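Local atomic coordinates of putative aldolase (Bacteroides vulgatus ATCC 8482, PDB entry 3DXI), a protein that is of unassigned function but is a putative aldolase whose N-terminal domain, related to the HMGL-like family, folds as a TIM barrel. Residues A[38-43]-A[73-78]. Sequence-based numbering, arbitrary orientation.
Sequences IDYLEV and TKKIAI
Lys74 NZ is gripped by several acceptors: it bonds Ile38 O at 2.8 Å, Met33 O at the end of helix 23-34 and, weakly, Leu36 O and a water that also donates to Asp39 OD1. The bend at chi2 (-56°) turns CD, and that at chi4 turns NZ, back toward Ile38 O; CG and CE also lie near this oxygen. Lys75 straddles Tyr40, its N bonding Asp39 O at 3.2 Å and its O receiving Leu41 N at 3.0 Å; Ala77 likewise gives its N to Leu41 O (2.9 Å) and takes Val43 N on its O. Tyr40 and Lys75 run side by side, Lys75 CB over one ring face, 3.8 Å from the centroid, in a CH-pi contact. The extended lysine carries NZ to Tyr40 OH (3.2 Å); both polar ends share Glu129, by salt bridge and hydrogen bond respectively, and Glu42, on the same face, forms salt bridges through OE1 with Arg11 and Arg105. On the other face, Ile76 CD1 packs against Leu41 CB at 4.1 Å, and Leu41 also touches Tyr29 and Met33 of helix 23-34. These are the second and third of eight parallel strands, in sequential order, that close into a TIM barrel.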
loop_
_atom_site.group_PDB
_atom_site.type_symbol
_atom_site.label_atom_id
_atom_site.label_comp_id
_atom_site.label_asym_id
_atom_site.label_seq_id
_atom_site.Cartn_x
_atom_site.Cartn_y
_atom_site.Cartn_z
ATOM N N ILE A 38 3.370 -17.608 -12.223
ATOM C CA ILE A 38 3.831 -17.976 -10.882
ATOM C C ILE A 38 4.522 -19.338 -10.974
ATOM O O ILE A 38 3.925 -20.329 -11.395
ATOM C CB ILE A 38 2.660 -18.059 -9.871
ATOM C CG1 ILE A 38 2.208 -16.653 -9.468
ATOM C CG2 ILE A 38 3.087 -18.833 -8.637
ATOM C CD1 ILE A 38 1.089 -16.092 -10.301
ATOM N N ASP A 39 5.780 -19.370 -10.552
ATOM C CA ASP A 39 6.620 -20.557 -10.629
ATOM C C ASP A 39 6.498 -21.599 -9.528
ATOM O O ASP A 39 6.605 -22.797 -9.791
ATOM C CB ASP A 39 8.070 -20.101 -10.734
ATOM C CG ASP A 39 8.251 -19.041 -11.797
ATOM O OD1 ASP A 39 8.223 -19.400 -12.989
ATOM O OD2 ASP A 39 8.393 -17.852 -11.442
ATOM N N TYR A 40 6.304 -21.135 -8.301
ATOM C CA TYR A 40 6.187 -22.005 -7.138
ATOM C C TYR A 40 4.895 -21.757 -6.385
ATOM O O TYR A 40 4.423 -20.620 -6.288
ATOM C CB TYR A 40 7.352 -21.764 -6.176
ATOM C CG TYR A 40 8.629 -22.472 -6.543
ATOM C CD1 TYR A 40 9.035 -23.611 -5.853
ATOM C CD2 TYR A 40 9.441 -22.000 -7.574
ATOM C CE1 TYR A 40 10.221 -24.263 -6.174
ATOM C CE2 TYR A 40 10.627 -22.647 -7.906
ATOM C CZ TYR A 40 11.009 -23.779 -7.200
ATOM O OH TYR A 40 12.169 -24.433 -7.531
ATOM N N LEU A 41 4.336 -22.832 -5.842
ATOM C CA LEU A 41 3.112 -22.757 -5.066
ATOM C C LEU A 41 3.349 -23.491 -3.750
ATOM O O LEU A 41 3.561 -24.701 -3.744
ATOM C CB LEU A 41 1.952 -23.430 -5.808
ATOM C CG LEU A 41 1.669 -23.071 -7.270
ATOM C CD1 LEU A 41 0.472 -23.874 -7.751
ATOM C CD2 LEU A 41 1.401 -21.579 -7.408
ATOM N N GLU A 42 3.338 -22.754 -2.642
ATOM C CA GLU A 42 3.514 -23.363 -1.329
ATOM C C GLU A 42 2.087 -23.542 -0.838
ATOM O O GLU A 42 1.445 -22.590 -0.392
ATOM C CB GLU A 42 4.287 -22.433 -0.409
ATOM C CG GLU A 42 4.577 -23.025 0.943
ATOM C CD GLU A 42 5.501 -22.145 1.733
ATOM O OE1 GLU A 42 5.146 -20.964 1.937
ATOM O OE2 GLU A 42 6.579 -22.628 2.142
ATOM N N VAL A 43 1.606 -24.776 -0.926
ATOM C CA VAL A 43 0.229 -25.111 -0.597
ATOM C C VAL A 43 -0.130 -25.407 0.853
ATOM O O VAL A 43 -1.317 -25.471 1.195
ATOM C CB VAL A 43 -0.228 -26.297 -1.463
ATOM C CG1 VAL A 43 -0.055 -25.948 -2.946
ATOM C CG2 VAL A 43 0.586 -27.537 -1.112
ATOM N N THR A 73 0.932 -27.649 -13.114
ATOM C CA THR A 73 2.092 -27.705 -14.001
ATOM C C THR A 73 3.274 -26.931 -13.398
ATOM O O THR A 73 4.324 -26.793 -14.026
ATOM C CB THR A 73 1.779 -27.089 -15.378
ATOM O OG1 THR A 73 1.482 -25.695 -15.216
ATOM C CG2 THR A 73 0.587 -27.792 -16.022
ATOM N N LYS A 74 3.103 -26.430 -12.179
ATOM C CA LYS A 74 4.159 -25.666 -11.515
ATOM C C LYS A 74 4.837 -26.453 -10.399
ATOM O O LYS A 74 4.439 -27.574 -10.090
ATOM C CB LYS A 74 3.578 -24.365 -10.958
ATOM C CG LYS A 74 2.791 -23.569 -11.994
ATOM C CD LYS A 74 3.643 -23.260 -13.226
ATOM C CE LYS A 74 2.900 -22.388 -14.227
ATOM N NZ LYS A 74 2.461 -21.079 -13.641
ATOM N N LYS A 75 5.877 -25.877 -9.806
ATOM C CA LYS A 75 6.570 -26.552 -8.719
ATOM C C LYS A 75 5.770 -26.399 -7.427
ATOM O O LYS A 75 5.155 -25.360 -7.180
ATOM C CB LYS A 75 7.991 -26.001 -8.563
ATOM C CG LYS A 75 8.950 -26.516 -9.647
ATOM C CD LYS A 75 10.369 -26.054 -9.417
ATOM C CE LYS A 75 11.349 -26.789 -10.313
ATOM N NZ LYS A 75 12.762 -26.458 -9.968
ATOM N N ILE A 76 5.769 -27.447 -6.613
ATOM C CA ILE A 76 5.012 -27.449 -5.368
ATOM C C ILE A 76 5.915 -27.477 -4.139
ATOM O O ILE A 76 6.929 -28.180 -4.106
ATOM C CB ILE A 76 4.068 -28.676 -5.310
ATOM C CG1 ILE A 76 3.119 -28.667 -6.509
ATOM C CG2 ILE A 76 3.277 -28.672 -4.008
ATOM C CD1 ILE A 76 2.149 -27.512 -6.512
ATOM N N ALA A 77 5.535 -26.711 -3.127
ATOM C CA ALA A 77 6.297 -26.663 -1.895
ATOM C C ALA A 77 5.373 -26.760 -0.690
ATOM O O ALA A 77 4.183 -26.449 -0.776
ATOM C CB ALA A 77 7.089 -25.360 -1.822
ATOM N N ILE A 78 5.928 -27.222 0.425
ATOM C CA ILE A 78 5.197 -27.279 1.681
ATOM C C ILE A 78 6.188 -26.691 2.685
ATOM O O ILE A 78 7.390 -26.616 2.411
ATOM C CB ILE A 78 4.790 -28.730 2.104
ATOM C CG1 ILE A 78 6.024 -29.576 2.416
ATOM C CG2 ILE A 78 3.905 -29.359 1.027
ATOM C CD1 ILE A 78 6.515 -29.432 3.845
HETATM O O HOH W 1 5.533 -20.532 -14.140
#